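Uncharacterized protein (Bacteroides thetaiotaomicron VPI-5482, PDB 3KNY) is of unknown function, a two-domain protein of the BT_3535-like family that is probably made as a lipoprotein. Local coordinates at residues Ala143-Lys148 with Val154-Ser159; Val180-Asp183 with Leu188-Ala191. All blocks are in the same frame, centred on the assembly; numbering follows the deposited sequence.

Contact 1 of 2, residues Ala143-Lys148 with Val154-Ser159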
loop_
_atom_site.group_PDB
_atom_site.type_symbol
_atom_site.label_atom_id
_atom_site.label_comp_id
_atom_site.label_asym_id
_atom_site.label_seq_id
_atom_site.Cartn_x
_atom_site.Cartn_y
_atom_site.Cartn_z
ATOM N N ALA A 143 -3.400 -2.119 7.570
ATOM C CA ALA A 143 -3.976 -3.410 7.158
ATOM C C ALA A 143 -2.858 -4.456 7.186
ATOM O O ALA A 143 -1.714 -4.149 6.830
ATOM C CB ALA A 143 -4.601 -3.312 5.752
ATOM N N ALA A 144 -3.171 -5.663 7.660
ATOM C CA ALA A 144 -2.250 -6.821 7.623
ATOM C C ALA A 144 -3.008 -8.007 7.004
ATOM O O ALA A 144 -4.184 -8.143 7.184
ATOM C CB ALA A 144 -1.767 -7.163 8.990
ATOM N N VAL A 145 -2.321 -8.876 6.293
ATOM C CA VAL A 145 -2.959 -9.933 5.507
ATOM C C VAL A 145 -2.071 -11.139 5.549
ATOM O O VAL A 145 -0.861 -11.016 5.376
ATOM C CB VAL A 145 -3.066 -9.542 4.017
ATOM C CG1 VAL A 145 -3.640 -10.664 3.235
ATOM C CG2 VAL A 145 -3.930 -8.314 3.855
ATOM N N THR A 146 -2.658 -12.309 5.758
ATOM C CA THR A 146 -1.908 -13.554 5.691
ATOM C C THR A 146 -2.437 -14.317 4.520
ATOM O O THR A 146 -3.639 -14.389 4.342
ATOM C CB THR A 146 -2.057 -14.362 6.960
ATOM O OG1 THR A 146 -1.389 -13.661 8.009
ATOM C CG2 THR A 146 -1.422 -15.727 6.804
ATOM N N TYR A 147 -1.546 -14.895 3.724
ATOM C CA TYR A 147 -1.949 -15.567 2.505
ATOM C C TYR A 147 -1.006 -16.678 2.092
ATOM O O TYR A 147 0.105 -16.810 2.614
ATOM C CB TYR A 147 -2.058 -14.554 1.365
ATOM C CG TYR A 147 -0.794 -13.749 1.084
ATOM C CD1 TYR A 147 -0.459 -12.636 1.856
ATOM C CD2 TYR A 147 0.048 -14.077 0.026
ATOM C CE1 TYR A 147 0.697 -11.890 1.594
ATOM C CE2 TYR A 147 1.201 -13.327 -0.253
ATOM C CZ TYR A 147 1.518 -12.244 0.541
ATOM O OH TYR A 147 2.645 -11.518 0.277
ATOM N N LYS A 148 -1.481 -17.474 1.137
ATOM C CA LYS A 148 -0.702 -18.527 0.531
ATOM C C LYS A 148 -0.508 -18.160 -0.934
ATOM O O LYS A 148 -1.464 -17.847 -1.641
ATOM C CB LYS A 148 -1.448 -19.845 0.653
ATOM C CG LYS A 148 -0.555 -21.037 0.945
ATOM C CD LYS A 148 -1.326 -22.348 0.859
ATOM C CE LYS A 148 -1.866 -22.577 -0.556
ATOM N NZ LYS A 148 -1.976 -24.030 -0.863
ATOM N N VAL A 154 -3.221 -16.859 -5.527
ATOM C CA VAL A 154 -2.986 -16.309 -4.192
ATOM C C VAL A 154 -4.268 -16.357 -3.368
ATOM O O VAL A 154 -5.289 -15.822 -3.799
ATOM C CB VAL A 154 -2.579 -14.853 -4.263
ATOM C CG1 VAL A 154 -2.595 -14.227 -2.858
ATOM C CG2 VAL A 154 -1.225 -14.743 -4.940
ATOM N N THR A 155 -4.210 -16.970 -2.184
ATOM C CA THR A 155 -5.390 -17.113 -1.338
ATOM C C THR A 155 -5.236 -16.542 0.094
ATOM O O THR A 155 -4.313 -16.930 0.827
ATOM C CB THR A 155 -5.842 -18.574 -1.284
ATOM O OG1 THR A 155 -4.834 -19.419 -0.678
ATOM C CG2 THR A 155 -6.220 -19.031 -2.703
ATOM N N ILE A 156 -6.187 -15.657 0.470
ATOM C CA ILE A 156 -6.182 -14.931 1.741
ATOM C C ILE A 156 -6.702 -15.781 2.889
ATOM O O ILE A 156 -7.837 -16.221 2.883
ATOM C CB ILE A 156 -7.042 -13.657 1.682
ATOM C CG1 ILE A 156 -6.680 -12.777 0.475
ATOM C CG2 ILE A 156 -6.924 -12.891 3.013
ATOM C CD1 ILE A 156 -5.263 -12.295 0.469
ATOM N N THR A 157 -5.871 -16.011 3.888
ATOM C CA THR A 157 -6.251 -16.858 5.027
ATOM C C THR A 157 -6.694 -16.006 6.222
ATOM O O THR A 157 -7.413 -16.455 7.092
ATOM C CB THR A 157 -5.069 -17.726 5.454
ATOM O OG1 THR A 157 -4.017 -16.881 5.961
ATOM C CG2 THR A 157 -4.545 -18.505 4.263
ATOM N N SER A 158 -6.252 -14.762 6.255
ATOM C CA SER A 158 -6.556 -13.879 7.358
ATOM C C SER A 158 -6.329 -12.445 6.965
ATOM O O SER A 158 -5.498 -12.143 6.116
ATOM C CB SER A 158 -5.658 -14.217 8.506
ATOM O OG SER A 158 -5.174 -13.040 9.061
ATOM N N SER A 159 -7.060 -11.551 7.600
ATOM C CA SER A 159 -7.020 -10.154 7.205
ATOM C C SER A 159 -7.359 -9.285 8.395
ATOM O O SER A 159 -8.282 -9.617 9.107
ATOM C CB SER A 159 -8.064 -9.955 6.133
ATOM O OG SER A 159 -8.331 -8.587 5.931
#
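The carbonyl oxygen of T146 is gripped by two successive backbone amides, T157 N at 2.8 Å and S158 N at 3.3 Å, both reaching it from the same face of its carbonyl plane. A weak third bond comes from T157 OG1, whose place between the backbone N and the carbonyl carbon (chi1 66°) turns the hydroxyl back onto that oxygen. Two residues opposite one define a classic beta bulge, and this one shifts the register of an antiparallel hairpin. Within the bulge T146 N also donates to S158 O, from above the carbonyl plane. Regular pairing resumes with K148 N to T155 O and T155 N to K148 O, 2.9 Å each. On the face carrying V145, Y147 and I156, I156 CD1 lies 3.6 Å from V145 CG1 and 4.0 Å from Y147 CB, bridging two residues of one strand. Cutting I156 back to an alanine is likely to strip V145 CG1 of both methyls that touch it and open a gap beside Y147 CB. At the turn end, V154 CG1 meets Y147 CD2 obliquely. Strand 124-134 flanks 140-149 along its other edge, while V145, I156 and S159 rest on V180 of strand 177-183 and Y147 OH hydrogen-bonds the C-terminal P218.

Contact 2 of 2, residues Val180-Asp183 with Leu188-Ala191; sequences VSYD and LIAA
Between S181 and A190 the backbones exchange two hydrogen bonds, the straighter running from A190 N to S181 O (2.9 Å, 170° at the hydrogen) and the other from S181 N to A190 O at 3.1 Å. D183 N adds a third, 2.8 Å from L188 O and nearly in line with its C=O; the return bond from L188 N to D183 O is weak. Apolar contacts lie on the face of V180, Y182, I189 and A191. V180 splits its branches: CG1, anti to the backbone N (chi1 -177°), lies 3.9 Å from I189 CG2, while CG2 reaches A191 CB. The end of the Y182 side chain comes nearer the partner strand, where CD1 meets L188 O and, at 4.2 Å, I189 CG1 obliquely. Beyond the pair, D183 OD1 accepts from K186 N within the connecting turn, and L188 and A190 touch F215 of strand 204-217. Across the interface, I189 touches I156 and Y182 touches V154, both of strand 154-164. The chemistry is thus divided: main-chain bonds set the antiparallel register of this beta hairpin, whereas aliphatic branches and one aromatic ring give it an apolar face for packing against another sheet.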
loop_
_atom_site.group_PDB
_atom_site.type_symbol
_atom_site.label_atom_id
_atom_site.label_comp_id
_atom_site.label_asym_id
_atom_site.label_seq_id
_atom_site.Cartn_x
_atom_site.Cartn_y
_atom_site.Cartn_z
ATOM N N VAL A 180 -10.680 -7.207 1.793
ATOM C CA VAL A 180 -9.444 -7.719 1.230
ATOM C C VAL A 180 -9.789 -8.709 0.144
ATOM O O VAL A 180 -10.713 -9.504 0.270
ATOM C CB VAL A 180 -8.562 -8.398 2.261
ATOM C CG1 VAL A 180 -7.263 -8.839 1.619
ATOM C CG2 VAL A 180 -8.241 -7.428 3.389
ATOM N N SER A 181 -9.079 -8.639 -0.956
ATOM C CA SER A 181 -9.309 -9.558 -2.019
ATOM C C SER A 181 -8.069 -9.616 -2.903
ATOM O O SER A 181 -7.194 -8.758 -2.805
ATOM C CB SER A 181 -10.488 -9.097 -2.819
ATOM O OG SER A 181 -10.063 -8.059 -3.658
ATOM N N TYR A 182 -7.984 -10.637 -3.745
ATOM C CA TYR A 182 -6.896 -10.738 -4.694
ATOM C C TYR A 182 -7.436 -10.469 -6.107
ATOM O O TYR A 182 -8.365 -11.130 -6.549
ATOM C CB TYR A 182 -6.251 -12.108 -4.586
ATOM C CG TYR A 182 -5.192 -12.370 -5.617
ATOM C CD1 TYR A 182 -4.013 -11.648 -5.626
ATOM C CD2 TYR A 182 -5.361 -13.371 -6.577
ATOM C CE1 TYR A 182 -3.029 -11.902 -6.570
ATOM C CE2 TYR A 182 -4.397 -13.632 -7.508
ATOM C CZ TYR A 182 -3.231 -12.897 -7.504
ATOM O OH TYR A 182 -2.279 -13.147 -8.460
ATOM N N ASP A 183 -6.865 -9.471 -6.789
ATOM C CA ASP A 183 -7.262 -9.123 -8.153
ATOM C C ASP A 183 -6.469 -9.967 -9.130
ATOM O O ASP A 183 -5.262 -9.781 -9.282
ATOM C CB ASP A 183 -7.013 -7.647 -8.426
ATOM C CG ASP A 183 -7.425 -7.244 -9.816
ATOM O OD1 ASP A 183 -7.212 -8.031 -10.774
ATOM O OD2 ASP A 183 -7.956 -6.129 -9.960
ATOM N N LEU A 188 -2.558 -8.376 -7.770
ATOM C CA LEU A 188 -2.305 -7.650 -6.519
ATOM C C LEU A 188 -3.308 -8.052 -5.436
ATOM O O LEU A 188 -4.419 -8.484 -5.746
ATOM C CB LEU A 188 -2.459 -6.142 -6.752
ATOM C CG LEU A 188 -1.517 -5.456 -7.731
ATOM C CD1 LEU A 188 -1.933 -3.986 -7.887
ATOM C CD2 LEU A 188 -0.087 -5.571 -7.241
ATOM N N ILE A 189 -2.918 -7.885 -4.173
ATOM C CA ILE A 189 -3.851 -7.958 -3.051
ATOM C C ILE A 189 -4.306 -6.534 -2.803
ATOM O O ILE A 189 -3.478 -5.666 -2.781
ATOM C CB ILE A 189 -3.174 -8.516 -1.793
ATOM C CG1 ILE A 189 -2.720 -9.968 -2.033
ATOM C CG2 ILE A 189 -4.107 -8.490 -0.603
ATOM C CD1 ILE A 189 -1.824 -10.543 -0.925
ATOM N N ALA A 190 -5.623 -6.302 -2.677
ATOM C CA ALA A 190 -6.223 -4.972 -2.401
ATOM C C ALA A 190 -6.828 -5.016 -1.034
ATOM O O ALA A 190 -7.631 -5.888 -0.773
ATOM C CB ALA A 190 -7.329 -4.631 -3.389
ATOM N N ALA A 191 -6.443 -4.081 -0.168
ATOM C CA ALA A 191 -7.001 -3.964 1.180
ATOM C C ALA A 191 -7.606 -2.560 1.267
ATOM O O ALA A 191 -6.958 -1.576 0.880
ATOM C CB ALA A 191 -5.902 -4.161 2.265
#

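Contacts 1 and 2 illustrate how two hairpins, consecutive in the chain, can be joined face to face. Contact 1 closes before contact 2 opens, and their centres lie about 9 Å apart. The first belongs to the three-stranded antiparallel sheet 124-134, 140-149 and 154-164; the second belongs to the larger mixed sheet, where strand 188-201 also pairs with 204-217. Their apolar faces meet directly: Y147 CD1 lies 3.7 Å from I189 CD1, and A143 CB 3.8 Å from A191 CB. Each hairpin therefore supplies one layer of a shared hydrophobic interface, joining the two sheets within the BT_3535-like region, with the C-terminal P218 touching side chains of both hairpins.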